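Local coordinates for protein D-glycero-D-manno-heptose 1-phosphate kinase (Bacteroides thetaiotaomicron, PDB 3K85) that probably transfers a phosphate from ATP to D-glycero-D-manno-heptose 1-phosphate, as a kinase of the GHMP family, at residues A[12-17]-A[33-38]; A[197-202]-A[304-309]. All blocks are in the same frame, centred on the assembly; numbering follows the deposited sequence.

Contact 1. Residues A[12-17]-A[33-38]; sequences LGLAGG and LNATIN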
loop_
_atom_site.group_PDB
_atom_site.type_symbol
_atom_site.label_atom_id
_atom_site.label_comp_id
_atom_site.label_asym_id
_atom_site.label_seq_id
_atom_site.Cartn_x
_atom_site.Cartn_y
_atom_site.Cartn_z
ATOM N N LEU A 12 1.938 1.220 16.632
ATOM C CA LEU A 12 1.696 2.569 17.105
ATOM C C LEU A 12 0.364 2.968 16.501
ATOM O O LEU A 12 0.134 2.759 15.306
ATOM C CB LEU A 12 2.768 3.516 16.588
ATOM C CG LEU A 12 3.728 4.141 17.588
ATOM C CD1 LEU A 12 4.096 3.148 18.679
ATOM C CD2 LEU A 12 4.964 4.599 16.825
ATOM N N GLY A 13 -0.515 3.526 17.329
ATOM C CA GLY A 13 -1.806 3.967 16.841
ATOM C C GLY A 13 -1.609 5.379 16.339
ATOM O O GLY A 13 -1.603 6.329 17.122
ATOM N N LEU A 14 -1.438 5.529 15.035
ATOM C CA LEU A 14 -1.215 6.852 14.484
ATOM C C LEU A 14 -2.461 7.719 14.501
ATOM O O LEU A 14 -2.377 8.900 14.826
ATOM C CB LEU A 14 -0.641 6.744 13.069
ATOM C CG LEU A 14 0.718 6.026 13.059
ATOM C CD1 LEU A 14 1.245 5.893 11.655
ATOM C CD2 LEU A 14 1.698 6.801 13.924
ATOM N N ALA A 15 -3.616 7.145 14.170
ATOM C CA ALA A 15 -4.856 7.923 14.147
ATOM C C ALA A 15 -6.122 7.082 14.021
ATOM O O ALA A 15 -6.087 5.942 13.546
ATOM C CB ALA A 15 -4.813 8.934 13.015
ATOM N N GLY A 16 -7.240 7.672 14.448
ATOM C CA GLY A 16 -8.528 7.008 14.379
ATOM C C GLY A 16 -8.769 6.071 15.540
ATOM O O GLY A 16 -9.802 5.403 15.607
ATOM N N GLY A 17 -7.815 6.024 16.461
ATOM C CA GLY A 17 -7.942 5.140 17.602
ATOM C C GLY A 17 -9.277 5.264 18.308
ATOM O O GLY A 17 -9.635 6.334 18.797
ATOM N N LEU A 33 -5.454 4.325 11.068
ATOM C CA LEU A 33 -4.143 4.405 10.448
ATOM C C LEU A 33 -3.145 4.026 11.524
ATOM O O LEU A 33 -2.955 4.762 12.487
ATOM C CB LEU A 33 -3.833 5.819 9.954
ATOM C CG LEU A 33 -2.495 5.891 9.206
ATOM C CD1 LEU A 33 -2.600 5.084 7.926
ATOM C CD2 LEU A 33 -2.147 7.329 8.880
ATOM N N ASN A 34 -2.529 2.861 11.377
ATOM C CA ASN A 34 -1.534 2.412 12.343
ATOM C C ASN A 34 -0.335 1.788 11.628
ATOM O O ASN A 34 -0.366 1.522 10.420
ATOM C CB ASN A 34 -2.141 1.414 13.344
ATOM C CG ASN A 34 -2.749 0.201 12.671
ATOM O OD1 ASN A 34 -2.337 -0.195 11.581
ATOM N ND2 ASN A 34 -3.737 -0.409 13.331
ATOM N N ALA A 35 0.718 1.537 12.387
ATOM C CA ALA A 35 1.936 0.993 11.803
ATOM C C ALA A 35 2.690 0.159 12.811
ATOM O O ALA A 35 2.868 0.582 13.950
ATOM C CB ALA A 35 2.815 2.141 11.321
ATOM N N THR A 36 3.144 -1.015 12.393
ATOM C CA THR A 36 3.887 -1.885 13.280
ATOM C C THR A 36 5.312 -1.365 13.489
ATOM O O THR A 36 5.858 -0.671 12.637
ATOM C CB THR A 36 3.919 -3.300 12.732
ATOM O OG1 THR A 36 4.261 -3.260 11.345
ATOM C CG2 THR A 36 2.553 -3.962 12.910
ATOM N N ILE A 37 5.890 -1.698 14.640
ATOM C CA ILE A 37 7.236 -1.261 15.007
ATOM C C ILE A 37 8.120 -2.442 15.424
ATOM O O ILE A 37 7.612 -3.520 15.729
ATOM C CB ILE A 37 7.177 -0.244 16.168
ATOM C CG1 ILE A 37 6.545 -0.890 17.404
ATOM C CG2 ILE A 37 6.375 0.979 15.743
ATOM C CD1 ILE A 37 6.516 0.039 18.616
ATOM N N ASN A 38 9.436 -2.231 15.459
ATOM C CA ASN A 38 10.377 -3.297 15.800
ATOM C C ASN A 38 10.397 -3.856 17.225
ATOM O O ASN A 38 11.453 -4.281 17.709
ATOM C CB ASN A 38 11.800 -2.887 15.405
ATOM C CG ASN A 38 12.241 -1.601 16.063
ATOM O OD1 ASN A 38 11.465 -0.942 16.763
ATOM N ND2 ASN A 38 13.490 -1.222 15.829
#

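Contact 2. Residues A[197-202]-A[304-309]; sequences SSMVLY and MFVVEP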
loop_
_atom_site.group_PDB
_atom_site.type_symbol
_atom_site.label_atom_id
_atom_site.label_comp_id
_atom_site.label_asym_id
_atom_site.label_seq_id
_atom_site.Cartn_x
_atom_site.Cartn_y
_atom_site.Cartn_z
ATOM N N SER A 197 12.778 9.883 12.556
ATOM C CA SER A 197 13.651 10.865 13.206
ATOM C C SER A 197 12.852 12.027 13.817
ATOM O O SER A 197 13.403 12.866 14.529
ATOM C CB SER A 197 14.691 11.398 12.214
ATOM O OG SER A 197 14.075 12.015 11.107
ATOM N N SER A 198 11.548 12.047 13.538
ATOM C CA SER A 198 10.642 13.068 14.044
ATOM C C SER A 198 9.797 12.545 15.207
ATOM O O SER A 198 8.894 13.237 15.674
ATOM C CB SER A 198 9.693 13.537 12.936
ATOM O OG SER A 198 10.378 14.162 11.871
HETATM N N MSE A 199 10.073 11.338 15.685
HETATM C CA MSE A 199 9.263 10.799 16.777
HETATM C C MSE A 199 9.972 10.251 17.998
HETATM O O MSE A 199 11.041 9.647 17.916
HETATM C CB MSE A 199 8.321 9.720 16.252
HETATM C CG MSE A 199 7.125 10.259 15.511
HETATM SE SE MSE A 199 6.115 8.845 14.667
HETATM C CE MSE A 199 5.920 7.653 16.192
ATOM N N VAL A 200 9.334 10.456 19.143
ATOM C CA VAL A 200 9.856 9.986 20.410
ATOM C C VAL A 200 8.776 9.165 21.128
ATOM O O VAL A 200 7.637 9.612 21.278
ATOM C CB VAL A 200 10.277 11.173 21.306
ATOM C CG1 VAL A 200 11.056 10.667 22.515
ATOM C CG2 VAL A 200 11.114 12.152 20.507
ATOM N N LEU A 201 9.141 7.956 21.539
ATOM C CA LEU A 201 8.247 7.058 22.261
ATOM C C LEU A 201 8.633 7.116 23.731
ATOM O O LEU A 201 9.730 6.697 24.101
ATOM C CB LEU A 201 8.415 5.629 21.758
ATOM C CG LEU A 201 7.390 5.091 20.765
ATOM C CD1 LEU A 201 6.663 3.922 21.411
ATOM C CD2 LEU A 201 6.413 6.186 20.357
ATOM N N TYR A 202 7.737 7.618 24.573
ATOM C CA TYR A 202 8.043 7.730 25.995
ATOM C C TYR A 202 6.999 7.139 26.944
ATOM O O TYR A 202 5.834 7.539 26.943
ATOM C CB TYR A 202 8.278 9.203 26.349
ATOM C CG TYR A 202 8.580 9.438 27.808
ATOM C CD1 TYR A 202 9.689 8.849 28.415
ATOM C CD2 TYR A 202 7.745 10.242 28.590
ATOM C CE1 TYR A 202 9.961 9.049 29.771
ATOM C CE2 TYR A 202 8.006 10.451 29.948
ATOM C CZ TYR A 202 9.115 9.850 30.531
ATOM O OH TYR A 202 9.366 10.038 31.872
HETATM N N MSE A 304 3.318 9.616 22.796
HETATM C CA MSE A 304 3.954 9.646 21.491
HETATM C C MSE A 304 4.178 11.112 21.154
HETATM O O MSE A 304 3.227 11.884 21.052
HETATM C CB MSE A 304 3.049 8.991 20.450
HETATM C CG MSE A 304 3.652 8.897 19.060
HETATM SE SE MSE A 304 2.459 7.987 17.829
HETATM C CE MSE A 304 1.444 9.519 17.218
ATOM N N PHE A 305 5.437 11.496 21.000
ATOM C CA PHE A 305 5.778 12.877 20.683
ATOM C C PHE A 305 6.313 13.039 19.264
ATOM O O PHE A 305 7.094 12.220 18.786
ATOM C CB PHE A 305 6.829 13.396 21.665
ATOM C CG PHE A 305 6.296 13.706 23.030
ATOM C CD1 PHE A 305 5.414 14.765 23.220
ATOM C CD2 PHE A 305 6.702 12.964 24.135
ATOM C CE1 PHE A 305 4.945 15.086 24.499
ATOM C CE2 PHE A 305 6.240 13.275 25.417
ATOM C CZ PHE A 305 5.361 14.339 25.598
ATOM N N VAL A 306 5.887 14.105 18.598
ATOM C CA VAL A 306 6.339 14.405 17.247
ATOM C C VAL A 306 7.192 15.672 17.316
ATOM O O VAL A 306 6.690 16.745 17.637
ATOM C CB VAL A 306 5.142 14.634 16.292
ATOM C CG1 VAL A 306 5.622 15.218 14.966
ATOM C CG2 VAL A 306 4.415 13.314 16.054
ATOM N N VAL A 307 8.480 15.545 17.012
ATOM C CA VAL A 307 9.389 16.685 17.073
ATOM C C VAL A 307 10.261 16.869 15.825
ATOM O O VAL A 307 10.479 15.932 15.051
ATOM C CB VAL A 307 10.307 16.562 18.315
ATOM C CG1 VAL A 307 11.167 15.314 18.203
ATOM C CG2 VAL A 307 11.166 17.802 18.465
ATOM N N GLU A 308 10.738 18.097 15.630
ATOM C CA GLU A 308 11.611 18.424 14.508
ATOM C C GLU A 308 12.855 17.577 14.717
ATOM O O GLU A 308 13.407 17.544 15.820
ATOM C CB GLU A 308 12.001 19.901 14.556
ATOM C CG GLU A 308 11.651 20.705 13.323
ATOM C CD GLU A 308 11.911 22.186 13.528
ATOM O OE1 GLU A 308 11.311 22.763 14.461
ATOM O OE2 GLU A 308 12.712 22.775 12.770
ATOM N N PRO A 309 13.312 16.877 13.666
ATOM C CA PRO A 309 14.499 16.020 13.745
ATOM C C PRO A 309 15.724 16.642 14.433
ATOM O O PRO A 309 16.325 16.027 15.318
ATOM C CB PRO A 309 14.759 15.676 12.282
ATOM C CG PRO A 309 13.374 15.599 11.724
ATOM C CD PRO A 309 12.726 16.830 12.315
#

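Contact 1. Residues A[12-17]-A[33-38]
L12 and A35 exchange both of their backbone hydrogen bonds, and A15 and L33 do the same further along, so that four bonds join two antiparallel strands. L12 N reaches A35 O at 2.9 Å, whereas the return bond from A35 N to L12 O is longer, 3.2 Å. In the second pair the bond from L33 N to A15 O is almost straight, 178° at the hydrogen; its partner, from A15 N to L33 O, is bent to 143°.

The apolar contacts gather on the face that carries L12, A15, L33 and A35. L14 joins them because its CB points toward the neighbouring strand, 3.1 Å from L33 O; with CG anti to the carbonyl carbon (chi1 -62°), the chain continues to CD1, 4.1 Å from A35 CB. At the other end, L12 and I37 cross at about a right angle, their CD1 atoms 3.9 Å apart. Helix 230-246 covers part of this face, touching L14, A15 and L33.

On the other face N34 sets CB 3.3 Å from L12 O, and its amide end leads away, ND2 bonding to Q159 OE1.

L14 and A15 together stand opposite the single residue L33, which makes this a classic beta bulge, set near the end of strand 4-15 within the large mixed sheet of the kinase.

Contact 2. Residues A[197-202]-A[304-309]
The selenomethionines M199 and M304 cross obliquely on one face of an antiparallel strand pair, the methyl CE of M199 lying 3.8 Å from SE of M304. The pair belongs to a three-stranded sheet in which strand 303-306 runs between 199-202 and 291-294. On the same face the CG atom of M304 also takes CD2 of L201, and V306 CG2 touches M199 CG. On the other, V200 and F305 meet through their CB atoms. With CG1 between its own backbone N and carbonyl carbon (chi1 62°), V307 meets V200 CG2 at 3.9 Å.

Backbone hydrogen bonds hold these side chains in register. V200 N to F305 O and F305 N to V200 O both measure 2.9 Å, and the second is nearly straight, 177° at the hydrogen. Beyond the last strand residue the pairing persists: V307 N donates to S198 O at 2.7 Å, while V306 CA-H also points at that oxygen.

Helices back both faces: F254 and L258 of helix 251-264 cover M304 and V306, whereas helix 309-320 packs V316 on V200, L319 on F305 and V315 on V307, and sends K312 NZ to M199 O.

Where the two segments leave the sheet, S197 and S198 meet P309, and both hydroxyls bond to E194 O; S198 OG lies 3.3 Å from P309 CG.

L12 of contact 1 lays CD2 3.3 Å from M199 CE and CD1 3.8 Å from L201 CD1 of contact 2, although the contact centres are about 14 Å apart. The leucine that pairs with A35 thus supplies much of an apolar interface shared by two separate beta sheets. M304 completes the junction, its SE lying 4.1 Å from L12 CG and 4.2 Å from L14 CD2, so that L14, one of the two bulge residues, also reaches the small sheet. F329 touches I37 of contact 1 as well as M199 and L201 of contact 2. The large mixed sheet is thereby packed against the three-stranded sheet, whose strand 303-306 falls within the GHMP C-terminal family region.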